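Local coordinates for putative type VI secretion protein (Escherichia coli, PDB 6SKI), which probably acts as a phospholipase effector toxin of the type VI secretion system, carried to its target on the VgrG spike, at residues A[100-105]-A[242-247]; A[127-132]-A[161-166]; A[269-274]-A[295-300]; A[304-309]-A[421-426]; A[463-466]-A[470-473]. All blocks are in the same frame, centred on the assembly; numbering follows the deposited sequence.

Contact 1. Residues A[100-105]-A[242-247]; sequences SNIHWL and GLFDTV
Within the two segments, Phe244 is the residue of 242-247 that meets 101-105, its ring set among Asn101, Ile102 and Leu105. The setting is that of the alpha/beta-hydrolase fold. Strand 237-243 of the central sheet has just ended, and the next residue, Asp245, is probably the acid of a Ser-His-Asp triad with Ser197 and His310. The three helix residues take up different positions round the ring. Asn101 lies over one face as a CH-pi contact, its CB 4.0 Å from the ring centroid of Phe244 and 28° off the normal. Its first torsion (chi1 -85°) puts CG beside the backbone N and leaves CB over the ring; the amide and ring planes are 49° apart. ND2 of Asn101 still passes 3.7 Å from CE1 of Phe244, but its hydrogen bond goes to the carbonyl of Ala417, at the start of helix 416-431. The polar group thus ties the helix to a second helix while its CB serves the ring. The other two partners sit at the edge of the ring, in its plane. Ile102 runs past Phe244 in the opposite direction and offers only its terminal methyl, CD1 lying 3.7 Å from CD2 of the ring. Leu105, one turn on from Asn101, approaches from the opposite direction and sets CD1 against the ring edge. Met424 of helix 416-431 also touches Phe244, so the pocket draws on two helices. The ring atom nearest the leucine is CE2 of Phe244, 3.5 Å from CD1 of Leu105.

Contact 2. Residues A[127-132]-A[161-166]; sequences YISGIG and TDEAME
This is a strand-to-helix contact at the end of strand 121-128, where Ile128 packs on Ala164 and Glu163 of helix 156-178. The nearest backbones belong to Ile128 and Ala164, whose CA atoms are 6.3 Å apart, a spacing allowed by alanine's single methyl. Ile128 divides its branches between the two partners. CG1 lies anti to the carbonyl carbon (chi1 -57°) and carries CD1 to the helix, 3.8 Å from CB of Ala164. CG2, the other branch, faces Glu163 instead. The helix belongs to a beta-alpha-beta crossover from strand 121-128 to strand 184-195, the two running parallel with strand 22-43 between them in the sheet. Phe43 of that middle strand touches both Ile128 and Ala164, which closes the apolar side of the contact. Glu163 is stretched out beyond CG and slides past Ile128 in the opposite direction, so its aliphatic CG lies 3.8 Å from CG2 of Ile128. Its carboxylate ends beside the same methyl, OE1 being 3.6 Å from CG2 of Ile128. The charge is met on the helix itself by Lys160 and Arg167, through long, weak ion pairs, and Arg167 NH1 also donates to the carbonyl of Tyr127.

Contact 3. Residues A[269-274]-A[295-300]; sequences LELRPS and NSIKGM
Leu269 faces Asn295 and Leu271 faces Ile297, two pairs that clip a loop of the alpha/beta-hydrolase domain to strand 294-296 and the turn that follows it. The loop leads from strand 237-243 to its parallel neighbour 278-284, while strand 294-296 pairs in parallel with strand 536-538. Between Leu269 and Leu271 the chain is extended enough for both leucines to turn toward the other segment while Glu270 points away. In the first pair the side chains cross obliquely: CD1 of Leu269 lies 3.8 Å from OD1 and 3.9 Å from CG of Asn295. This is van der Waals contact, a methyl against an amide; separately, ND2 of Asn295 donates to the carbonyl of Thr246, which helps to fix how the amide is turned. The second pair meets at a similar slant and is wholly apolar. Ile297 places CG1 between its backbone N and carbonyl carbon (chi1 71°), leaving CG2 as the branch offered to the loop, 3.7 Å from CD1 of Leu271. Both residues also touch Val279 of strand 278-284. Polar links between the segments run through a third party: Arg204 of helix 198-211 donates NH2 to the carbonyl of Leu269 and NH1 to that of Asn295, probably holding the two backbones at a set spacing. Between the two touching residues of its segment, Ser296 forms an ST turn, its OG accepting from the backbone N of Lys298 at 2.9 Å with an N-H...O angle of 162°.

Contact 4. Residues A[304-309]-A[421-426]; sequences LALPGA and LRVMLD
Val423 carries the helix side of this buried contact alone, and Leu304 and Leu306 carry the strand side. The arrangement is the helix-on-sheet layering of an alpha/beta-hydrolase domain. Strand 303-306 pairs in parallel with strand 278-284, and helix 416-431 packs on the face to which both leucines point. Because the two leucines are two positions apart on a strand, they leave the sheet on the same side and receive one residue between them. Val423 has the most surface buried of the three and spends one methyl on each. CG1, anti to the backbone N (chi1 -176°), is directed at Leu304, and CG2, anti to the carbonyl carbon, at Leu306. Leu304 reaches out with its CG anti to the backbone N (chi1 -179°) and meets the valine at about a right angle, with 3.6 Å between CD2 of Leu304 and CG1 of Val423. The backbones stay well apart, the CA atoms of Leu304 and Val423 being 9.2 Å from each other, and the side chains bridge the distance. Next along the helix, Met424 lies on Phe280 and Ile282 of the neighbouring strand, so the helix spans at least two strands. From helix 452-466, Gln461 touches both leucines. Leu306 makes the looser of the two contacts, CD2 approaching CG2 of Val423 at a slant and stopping 4.2 Å from it.

Contact 5. Residues A[463-466]-A[470-473]; sequences KAVR and EPQA
Ala464 and Val465 rest on Pro471 where the chain leaves helix 452-466 and doubles back along the helix's last turn. Lys463, the first residue of the segment, takes no part in the packing; its NZ forms a salt bridge with Asp426 of helix 416-431. Ala464 is the residue against which the returning chain lies. Its CB is 3.6 Å from CA of Pro471 and 3.9 Å from the carbonyl carbon of Glu470, so one methyl touches main chain as well as ring, and the CA atoms of Ala464 and Pro471 come within 5.0 Å. Val465 comes next and meets the flank of the proline ring at a slant. Its CG1, anti to the carbonyl carbon (chi1 -42°), lies 3.8 Å from CD and 4.0 Å from CG of Pro471. Arg466 ends the helix; its NH2 bridges to Asp426 and Glu430, and its guanidinium makes a cation-pi contact with Phe280. The charged ends of Lys463 and Arg466 thus go to helix 416-431, while Ala464 and Val465 give apolar surface to the loop, Val465 also touching Leu304. Methyls and a proline ring give shape without directional bonds, so the loop is held here by close fit; polar ties that do hold it include those from the carbonyls of Gln472 and Ala473 to Gln461 and Lys457.

How the contacts relate
Contacts 1, 2 and 4 all reach the same mixed, largely parallel sheet. Contact 1 lies nearest the chain's centre, with contact 4 about 10 Å and contact 2 about 14 Å away, centre to centre. Along the chain contact 2 is nested inside the loop closed by contact 1, while contacts 3, 4 and 5 follow contact 1 in series. Helix 416-431 joins contacts 1 and 4, touching residues of 100-105 and 242-247, and helix 452-466 then layers contact 5 outside contact 4, about 12 Å between centres. Contact 3 touches contact 1 at residues before and after the probable triad aspartate. Together they trace the hydrolase domain from its interior to its surface.

Contact 1. Residues A[100-105]-A[242-247]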
# COMPACT_ATOMS: atom_id res chain seq x y z
N SER A 100 -8.23 -2.20 4.27
CA SER A 100 -8.07 -1.30 3.14
C SER A 100 -8.84 -1.85 1.94
O SER A 100 -9.49 -2.89 2.02
CB SER A 100 -6.60 -1.09 2.82
OG SER A 100 -5.87 -2.30 2.99
N ASN A 101 -8.75 -1.17 0.81
CA ASN A 101 -9.36 -1.66 -0.41
C ASN A 101 -8.53 -2.73 -1.08
O ASN A 101 -9.05 -3.49 -1.90
CB ASN A 101 -9.60 -0.50 -1.38
CG ASN A 101 -10.89 0.22 -1.12
OD1 ASN A 101 -11.75 -0.27 -0.39
ND2 ASN A 101 -11.04 1.40 -1.71
N ILE A 102 -7.24 -2.83 -0.73
CA ILE A 102 -6.42 -3.92 -1.22
C ILE A 102 -6.83 -5.23 -0.55
O ILE A 102 -6.84 -6.29 -1.18
CB ILE A 102 -4.93 -3.61 -0.99
CG1 ILE A 102 -4.53 -2.36 -1.78
CG2 ILE A 102 -4.06 -4.78 -1.39
CD1 ILE A 102 -4.76 -2.50 -3.26
N HIS A 103 -7.21 -5.16 0.72
CA HIS A 103 -7.77 -6.32 1.40
C HIS A 103 -9.02 -6.83 0.69
O HIS A 103 -9.17 -8.03 0.45
CB HIS A 103 -8.09 -5.97 2.85
CG HIS A 103 -8.70 -7.10 3.62
ND1 HIS A 103 -10.07 -7.24 3.76
CD2 HIS A 103 -8.15 -8.12 4.31
CE1 HIS A 103 -10.32 -8.31 4.49
NE2 HIS A 103 -9.17 -8.86 4.84
N TRP A 104 -9.92 -5.92 0.34
CA TRP A 104 -11.17 -6.32 -0.29
C TRP A 104 -10.95 -6.79 -1.72
O TRP A 104 -11.63 -7.71 -2.18
CB TRP A 104 -12.16 -5.16 -0.26
CG TRP A 104 -12.55 -4.77 1.13
CD1 TRP A 104 -12.39 -3.56 1.71
CD2 TRP A 104 -13.16 -5.62 2.11
NE1 TRP A 104 -12.87 -3.59 3.00
CE2 TRP A 104 -13.35 -4.84 3.26
CE3 TRP A 104 -13.58 -6.95 2.12
CZ2 TRP A 104 -13.92 -5.35 4.42
CZ3 TRP A 104 -14.15 -7.46 3.26
CH2 TRP A 104 -14.32 -6.66 4.40
N LEU A 105 -10.01 -6.17 -2.43
CA LEU A 105 -9.66 -6.66 -3.76
C LEU A 105 -9.06 -8.05 -3.70
O LEU A 105 -9.32 -8.89 -4.56
CB LEU A 105 -8.70 -5.69 -4.43
CG LEU A 105 -9.29 -4.43 -5.05
CD1 LEU A 105 -8.18 -3.49 -5.46
CD2 LEU A 105 -10.19 -4.74 -6.22
N GLY A 242 -3.26 -1.60 -10.71
CA GLY A 242 -4.26 -0.83 -10.00
C GLY A 242 -3.68 -0.11 -8.80
O GLY A 242 -3.28 -0.74 -7.82
N LEU A 243 -3.65 1.22 -8.85
CA LEU A 243 -3.03 2.03 -7.82
C LEU A 243 -4.10 2.88 -7.15
O LEU A 243 -4.98 3.42 -7.82
CB LEU A 243 -1.95 2.92 -8.41
CG LEU A 243 -0.99 2.23 -9.38
CD1 LEU A 243 -0.24 3.27 -10.19
CD2 LEU A 243 -0.04 1.31 -8.65
N PHE A 244 -4.02 3.01 -5.83
CA PHE A 244 -5.05 3.73 -5.10
C PHE A 244 -4.65 5.13 -4.66
O PHE A 244 -5.47 6.04 -4.76
CB PHE A 244 -5.52 2.92 -3.89
CG PHE A 244 -6.65 1.99 -4.19
CD1 PHE A 244 -7.91 2.50 -4.45
CD2 PHE A 244 -6.48 0.63 -4.21
CE1 PHE A 244 -8.97 1.67 -4.73
CE2 PHE A 244 -7.53 -0.21 -4.49
CZ PHE A 244 -8.78 0.31 -4.75
N ASP A 245 -3.45 5.33 -4.12
CA ASP A 245 -2.94 6.69 -3.98
C ASP A 245 -1.43 6.66 -3.79
O ASP A 245 -0.97 6.60 -2.65
CB ASP A 245 -3.61 7.38 -2.78
CG ASP A 245 -3.67 8.88 -2.93
OD1 ASP A 245 -3.66 9.37 -4.07
OD2 ASP A 245 -3.73 9.58 -1.90
N THR A 246 -0.66 6.81 -4.85
CA THR A 246 0.77 6.54 -4.76
C THR A 246 1.46 7.60 -3.91
O THR A 246 1.52 8.77 -4.28
CB THR A 246 1.41 6.47 -6.14
OG1 THR A 246 0.62 5.61 -6.98
CG2 THR A 246 2.81 5.90 -6.04
N VAL A 247 1.96 7.18 -2.75
CA VAL A 247 2.79 8.01 -1.89
C VAL A 247 4.07 7.23 -1.68
O VAL A 247 4.10 6.27 -0.90
CB VAL A 247 2.11 8.35 -0.56
CG1 VAL A 247 3.05 9.12 0.34
CG2 VAL A 247 0.83 9.13 -0.80

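Contact 2. Residues A[127-132]-A[161-166]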
# COMPACT_ATOMS: atom_id res chain seq x y z
N TYR A 127 -0.92 -11.66 -1.23
CA TYR A 127 -1.12 -10.49 -0.38
C TYR A 127 0.18 -10.14 0.31
O TYR A 127 0.76 -10.97 1.02
CB TYR A 127 -2.22 -10.75 0.65
CG TYR A 127 -2.49 -9.56 1.54
CD1 TYR A 127 -3.34 -8.54 1.13
CD2 TYR A 127 -1.90 -9.46 2.79
CE1 TYR A 127 -3.58 -7.46 1.95
CE2 TYR A 127 -2.13 -8.38 3.60
CZ TYR A 127 -2.98 -7.38 3.18
OH TYR A 127 -3.22 -6.30 3.99
N ILE A 128 0.65 -8.92 0.10
CA ILE A 128 1.82 -8.38 0.77
C ILE A 128 1.36 -7.24 1.68
O ILE A 128 0.58 -6.38 1.26
CB ILE A 128 2.88 -7.89 -0.24
CG1 ILE A 128 3.28 -9.03 -1.18
CG2 ILE A 128 4.10 -7.37 0.48
CD1 ILE A 128 2.61 -8.97 -2.52
N SER A 129 1.84 -7.25 2.92
CA SER A 129 1.40 -6.27 3.89
C SER A 129 2.09 -4.93 3.65
O SER A 129 2.91 -4.77 2.75
CB SER A 129 1.66 -6.78 5.31
OG SER A 129 3.03 -7.09 5.49
N GLY A 130 1.75 -3.94 4.48
CA GLY A 130 2.32 -2.63 4.33
C GLY A 130 3.69 -2.50 4.97
O GLY A 130 4.10 -3.32 5.79
N ILE A 131 4.40 -1.44 4.58
CA ILE A 131 5.75 -1.22 5.08
C ILE A 131 5.74 -0.98 6.58
O ILE A 131 6.55 -1.56 7.32
CB ILE A 131 6.42 -0.07 4.31
CG1 ILE A 131 6.27 -0.28 2.81
CG2 ILE A 131 7.87 0.06 4.70
CD1 ILE A 131 6.89 0.82 1.98
N GLY A 132 4.84 -0.14 7.06
CA GLY A 132 4.74 0.11 8.48
C GLY A 132 3.56 -0.62 9.08
O GLY A 132 2.41 -0.22 8.90
N THR A 161 8.83 -5.52 -2.63
CA THR A 161 8.85 -6.25 -3.89
C THR A 161 9.60 -7.58 -3.76
O THR A 161 9.22 -8.58 -4.39
CB THR A 161 9.44 -5.39 -5.01
OG1 THR A 161 10.83 -5.15 -4.75
CG2 THR A 161 8.70 -4.08 -5.10
N ASP A 162 10.64 -7.62 -2.93
CA ASP A 162 11.33 -8.89 -2.69
C ASP A 162 10.45 -9.87 -1.93
O ASP A 162 10.37 -11.06 -2.28
CB ASP A 162 12.62 -8.63 -1.90
CG ASP A 162 13.69 -7.96 -2.74
OD1 ASP A 162 13.33 -7.24 -3.69
OD2 ASP A 162 14.88 -8.15 -2.44
N GLU A 163 9.76 -9.39 -0.89
CA GLU A 163 8.77 -10.20 -0.20
C GLU A 163 7.69 -10.67 -1.16
O GLU A 163 7.18 -11.78 -1.03
CB GLU A 163 8.17 -9.42 0.96
CG GLU A 163 6.80 -9.91 1.41
CD GLU A 163 6.37 -9.31 2.73
OE1 GLU A 163 5.19 -9.50 3.11
OE2 GLU A 163 7.20 -8.66 3.39
N ALA A 164 7.36 -9.84 -2.15
CA ALA A 164 6.40 -10.23 -3.17
C ALA A 164 6.93 -11.38 -4.01
O ALA A 164 6.17 -12.25 -4.42
CB ALA A 164 6.04 -9.04 -4.05
N MET A 165 8.23 -11.38 -4.31
CA MET A 165 8.80 -12.51 -5.04
C MET A 165 8.69 -13.80 -4.23
O MET A 165 8.31 -14.85 -4.76
CB MET A 165 10.25 -12.24 -5.41
CG MET A 165 10.53 -10.84 -5.87
SD MET A 165 10.31 -10.66 -7.64
CE MET A 165 10.07 -8.90 -7.77
N GLU A 166 9.03 -13.74 -2.94
CA GLU A 166 8.90 -14.94 -2.12
C GLU A 166 7.45 -15.40 -2.02
O GLU A 166 7.15 -16.60 -2.06
CB GLU A 166 9.49 -14.71 -0.73
CG GLU A 166 11.00 -14.55 -0.71
CD GLU A 166 11.45 -13.13 -0.41
OE1 GLU A 166 12.31 -12.61 -1.15
OE2 GLU A 166 10.96 -12.55 0.59

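Contact 3. Residues A[269-274]-A[295-300]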
# COMPACT_ATOMS: atom_id res chain seq x y z
N LEU A 269 9.31 4.31 -10.22
CA LEU A 269 7.91 4.69 -10.14
C LEU A 269 7.38 5.22 -11.46
O LEU A 269 6.20 5.60 -11.54
CB LEU A 269 7.70 5.74 -9.05
CG LEU A 269 7.81 5.26 -7.61
CD1 LEU A 269 7.03 6.17 -6.70
CD2 LEU A 269 7.35 3.83 -7.49
N GLU A 270 8.19 5.24 -12.51
CA GLU A 270 7.78 5.76 -13.80
C GLU A 270 7.20 4.61 -14.61
O GLU A 270 7.81 3.54 -14.69
CB GLU A 270 8.96 6.40 -14.54
CG GLU A 270 8.55 7.40 -15.62
CD GLU A 270 8.89 6.94 -17.02
OE1 GLU A 270 10.00 6.38 -17.21
OE2 GLU A 270 8.06 7.14 -17.93
N LEU A 271 6.03 4.83 -15.20
CA LEU A 271 5.28 3.78 -15.87
C LEU A 271 5.29 4.07 -17.36
O LEU A 271 4.51 4.90 -17.85
CB LEU A 271 3.86 3.70 -15.32
CG LEU A 271 3.75 3.51 -13.81
CD1 LEU A 271 2.30 3.57 -13.37
CD2 LEU A 271 4.40 2.22 -13.38
N ARG A 272 6.17 3.39 -18.09
CA ARG A 272 6.30 3.59 -19.52
C ARG A 272 5.21 2.80 -20.24
O ARG A 272 4.63 1.87 -19.68
CB ARG A 272 7.70 3.19 -19.95
CG ARG A 272 8.77 4.13 -19.39
CD ARG A 272 10.18 3.64 -19.66
NE ARG A 272 10.44 2.32 -19.09
CZ ARG A 272 11.15 1.38 -19.69
NH1 ARG A 272 11.68 1.61 -20.89
NH2 ARG A 272 11.34 0.20 -19.11
N PRO A 273 4.91 3.15 -21.50
CA PRO A 273 3.71 2.59 -22.15
C PRO A 273 3.67 1.08 -22.24
O PRO A 273 2.64 0.53 -22.65
CB PRO A 273 3.75 3.23 -23.54
CG PRO A 273 4.46 4.51 -23.32
CD PRO A 273 5.56 4.15 -22.36
N SER A 274 4.74 0.38 -21.88
CA SER A 274 4.76 -1.08 -21.91
C SER A 274 4.88 -1.68 -20.52
O SER A 274 5.16 -2.88 -20.39
CB SER A 274 5.89 -1.59 -22.80
OG SER A 274 6.42 -2.80 -22.31
N ASN A 295 2.31 10.70 -6.03
CA ASN A 295 3.03 10.41 -7.27
C ASN A 295 1.97 10.11 -8.33
O ASN A 295 1.33 9.06 -8.29
CB ASN A 295 4.00 9.25 -7.10
CG ASN A 295 5.05 9.52 -6.06
OD1 ASN A 295 6.20 9.82 -6.38
ND2 ASN A 295 4.68 9.41 -4.79
N SER A 296 1.80 11.04 -9.26
CA SER A 296 0.68 10.98 -10.19
C SER A 296 1.11 10.38 -11.52
O SER A 296 2.24 10.55 -11.97
CB SER A 296 0.09 12.37 -10.41
OG SER A 296 -0.70 12.40 -11.58
N ILE A 297 0.18 9.66 -12.13
CA ILE A 297 0.35 9.10 -13.46
C ILE A 297 -0.54 9.82 -14.48
O ILE A 297 -0.81 9.29 -15.55
CB ILE A 297 0.10 7.58 -13.46
CG1 ILE A 297 -1.38 7.29 -13.25
CG2 ILE A 297 0.93 6.91 -12.38
CD1 ILE A 297 -1.75 5.84 -13.43
N LYS A 298 -0.98 11.03 -14.15
CA LYS A 298 -1.87 11.78 -15.01
C LYS A 298 -1.12 12.25 -16.25
O LYS A 298 0.01 12.74 -16.15
CB LYS A 298 -2.45 12.98 -14.27
CG LYS A 298 -3.61 13.64 -14.99
CD LYS A 298 -4.83 13.72 -14.11
CE LYS A 298 -6.09 13.83 -14.94
NZ LYS A 298 -6.29 12.63 -15.80
N GLY A 299 -1.74 12.08 -17.42
CA GLY A 299 -1.15 12.42 -18.68
C GLY A 299 -0.54 11.24 -19.41
O GLY A 299 -0.58 11.20 -20.64
N MET A 300 0.00 10.28 -18.67
CA MET A 300 0.59 9.08 -19.24
C MET A 300 -0.37 7.89 -19.19
O MET A 300 -0.50 7.16 -20.18
CB MET A 300 1.89 8.74 -18.51
CG MET A 300 2.76 9.94 -18.22
SD MET A 300 3.51 10.65 -19.70
CE MET A 300 3.72 12.35 -19.20

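Contact 4. Residues A[304-309]-A[421-426]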
# COMPACT_ATOMS: atom_id res chain seq x y z
N LEU A 304 -7.94 8.77 -12.14
CA LEU A 304 -9.19 9.35 -11.67
C LEU A 304 -8.95 10.04 -10.33
O LEU A 304 -8.54 9.39 -9.36
CB LEU A 304 -10.27 8.29 -11.53
CG LEU A 304 -11.63 8.80 -11.05
CD1 LEU A 304 -12.23 9.74 -12.06
CD2 LEU A 304 -12.56 7.63 -10.80
N ALA A 305 -9.21 11.33 -10.28
CA ALA A 305 -9.20 12.07 -9.02
C ALA A 305 -10.59 11.99 -8.41
O ALA A 305 -11.57 12.40 -9.03
CB ALA A 305 -8.79 13.52 -9.25
N LEU A 306 -10.66 11.46 -7.19
CA LEU A 306 -11.94 11.21 -6.56
C LEU A 306 -12.00 11.90 -5.21
O LEU A 306 -11.01 11.90 -4.47
CB LEU A 306 -12.17 9.70 -6.39
CG LEU A 306 -13.54 9.14 -6.78
CD1 LEU A 306 -14.01 9.76 -8.08
CD2 LEU A 306 -13.46 7.64 -6.92
N PRO A 307 -13.13 12.51 -4.86
CA PRO A 307 -13.23 13.23 -3.59
C PRO A 307 -13.00 12.30 -2.41
O PRO A 307 -13.53 11.19 -2.35
CB PRO A 307 -14.66 13.78 -3.61
CG PRO A 307 -15.37 12.84 -4.53
CD PRO A 307 -14.39 12.62 -5.62
N GLY A 308 -12.19 12.76 -1.47
CA GLY A 308 -11.90 11.98 -0.28
C GLY A 308 -10.46 12.19 0.15
O GLY A 308 -9.66 12.83 -0.53
N ALA A 309 -10.15 11.62 1.30
CA ALA A 309 -8.81 11.66 1.85
C ALA A 309 -8.03 10.45 1.35
O ALA A 309 -8.46 9.74 0.43
CB ALA A 309 -8.88 11.72 3.38
N LEU A 421 -13.50 1.32 -4.15
CA LEU A 421 -13.34 -0.10 -4.45
C LEU A 421 -14.09 -0.48 -5.71
O LEU A 421 -13.58 -1.21 -6.55
CB LEU A 421 -13.85 -0.92 -3.27
CG LEU A 421 -13.63 -2.42 -3.34
CD1 LEU A 421 -12.15 -2.75 -3.41
CD2 LEU A 421 -14.28 -3.08 -2.16
N ARG A 422 -15.34 -0.02 -5.84
CA ARG A 422 -16.14 -0.38 -7.00
C ARG A 422 -15.57 0.24 -8.27
O ARG A 422 -15.62 -0.37 -9.35
CB ARG A 422 -17.59 0.04 -6.78
CG ARG A 422 -18.28 -0.86 -5.79
CD ARG A 422 -19.48 -0.23 -5.16
NE ARG A 422 -19.82 -0.91 -3.92
CZ ARG A 422 -20.74 -1.87 -3.83
NH1 ARG A 422 -21.40 -2.25 -4.91
NH2 ARG A 422 -20.99 -2.44 -2.67
N VAL A 423 -15.00 1.44 -8.17
CA VAL A 423 -14.35 2.04 -9.34
C VAL A 423 -13.13 1.22 -9.76
O VAL A 423 -12.93 0.94 -10.95
CB VAL A 423 -13.98 3.50 -9.06
CG1 VAL A 423 -13.40 4.14 -10.30
CG2 VAL A 423 -15.20 4.27 -8.61
N MET A 424 -12.31 0.82 -8.79
CA MET A 424 -11.15 -0.02 -9.13
C MET A 424 -11.59 -1.38 -9.67
O MET A 424 -10.93 -1.93 -10.56
CB MET A 424 -10.23 -0.18 -7.93
CG MET A 424 -8.88 -0.79 -8.28
SD MET A 424 -7.89 0.15 -9.45
CE MET A 424 -7.49 1.59 -8.49
N LEU A 425 -12.68 -1.93 -9.14
CA LEU A 425 -13.19 -3.19 -9.65
C LEU A 425 -13.64 -3.05 -11.10
O LEU A 425 -13.39 -3.93 -11.92
CB LEU A 425 -14.35 -3.68 -8.79
CG LEU A 425 -14.05 -4.26 -7.41
CD1 LEU A 425 -15.30 -4.25 -6.56
CD2 LEU A 425 -13.52 -5.66 -7.54
N ASP A 426 -14.30 -1.94 -11.42
CA ASP A 426 -14.72 -1.71 -12.80
C ASP A 426 -13.51 -1.59 -13.72
O ASP A 426 -13.50 -2.17 -14.81
CB ASP A 426 -15.58 -0.45 -12.87
CG ASP A 426 -16.22 -0.26 -14.23
OD1 ASP A 426 -16.63 -1.26 -14.84
OD2 ASP A 426 -16.31 0.90 -14.69

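Contact 5. Residues A[463-466]-A[470-473]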
# COMPACT_ATOMS: atom_id res chain seq x y z
N LYS A 463 -14.82 5.29 -16.15
CA LYS A 463 -14.89 4.95 -17.56
C LYS A 463 -14.44 6.12 -18.42
O LYS A 463 -13.65 5.94 -19.36
CB LYS A 463 -16.32 4.54 -17.94
CG LYS A 463 -16.79 3.28 -17.25
CD LYS A 463 -18.23 2.96 -17.60
CE LYS A 463 -18.72 1.74 -16.84
NZ LYS A 463 -17.86 0.55 -17.05
N ALA A 464 -14.85 7.33 -18.05
CA ALA A 464 -14.49 8.50 -18.84
C ALA A 464 -12.98 8.68 -18.88
O ALA A 464 -12.40 8.97 -19.93
CB ALA A 464 -15.17 9.74 -18.29
N VAL A 465 -12.31 8.50 -17.74
CA VAL A 465 -10.86 8.66 -17.74
C VAL A 465 -10.20 7.48 -18.42
O VAL A 465 -9.10 7.59 -18.97
CB VAL A 465 -10.33 8.89 -16.31
CG1 VAL A 465 -11.24 9.84 -15.56
CG2 VAL A 465 -10.18 7.59 -15.56
N ARG A 466 -10.86 6.32 -18.41
CA ARG A 466 -10.30 5.15 -19.08
C ARG A 466 -10.51 5.22 -20.58
O ARG A 466 -9.66 4.76 -21.36
CB ARG A 466 -10.89 3.87 -18.49
CG ARG A 466 -10.34 3.56 -17.11
CD ARG A 466 -10.63 2.14 -16.69
NE ARG A 466 -12.03 1.79 -16.90
CZ ARG A 466 -12.95 1.88 -15.95
NH1 ARG A 466 -12.63 2.32 -14.75
NH2 ARG A 466 -14.21 1.54 -16.22
N GLU A 470 -13.14 13.22 -20.53
CA GLU A 470 -13.13 13.95 -19.27
C GLU A 470 -14.33 13.55 -18.44
O GLU A 470 -15.46 13.58 -18.93
CB GLU A 470 -13.14 15.46 -19.52
CG GLU A 470 -11.76 16.08 -19.62
CD GLU A 470 -11.26 16.61 -18.30
OE1 GLU A 470 -12.01 17.36 -17.63
OE2 GLU A 470 -10.12 16.29 -17.92
N PRO A 471 -14.12 13.16 -17.18
CA PRO A 471 -15.24 12.72 -16.35
C PRO A 471 -16.20 13.86 -16.05
O PRO A 471 -15.80 15.02 -15.92
CB PRO A 471 -14.54 12.22 -15.08
CG PRO A 471 -13.36 13.13 -15.00
CD PRO A 471 -12.86 13.13 -16.42
N GLN A 472 -17.48 13.52 -15.93
CA GLN A 472 -18.49 14.48 -15.51
C GLN A 472 -18.34 14.68 -14.01
O GLN A 472 -18.65 13.77 -13.23
CB GLN A 472 -19.89 13.99 -15.87
CG GLN A 472 -20.14 13.88 -17.36
CD GLN A 472 -20.36 15.22 -18.02
OE1 GLN A 472 -21.10 16.06 -17.50
NE2 GLN A 472 -19.72 15.44 -19.16
N ALA A 473 -17.87 15.85 -13.61
CA ALA A 473 -17.51 16.07 -12.22
C ALA A 473 -18.75 16.06 -11.33
O ALA A 473 -19.88 16.26 -11.78
CB ALA A 473 -16.77 17.39 -12.06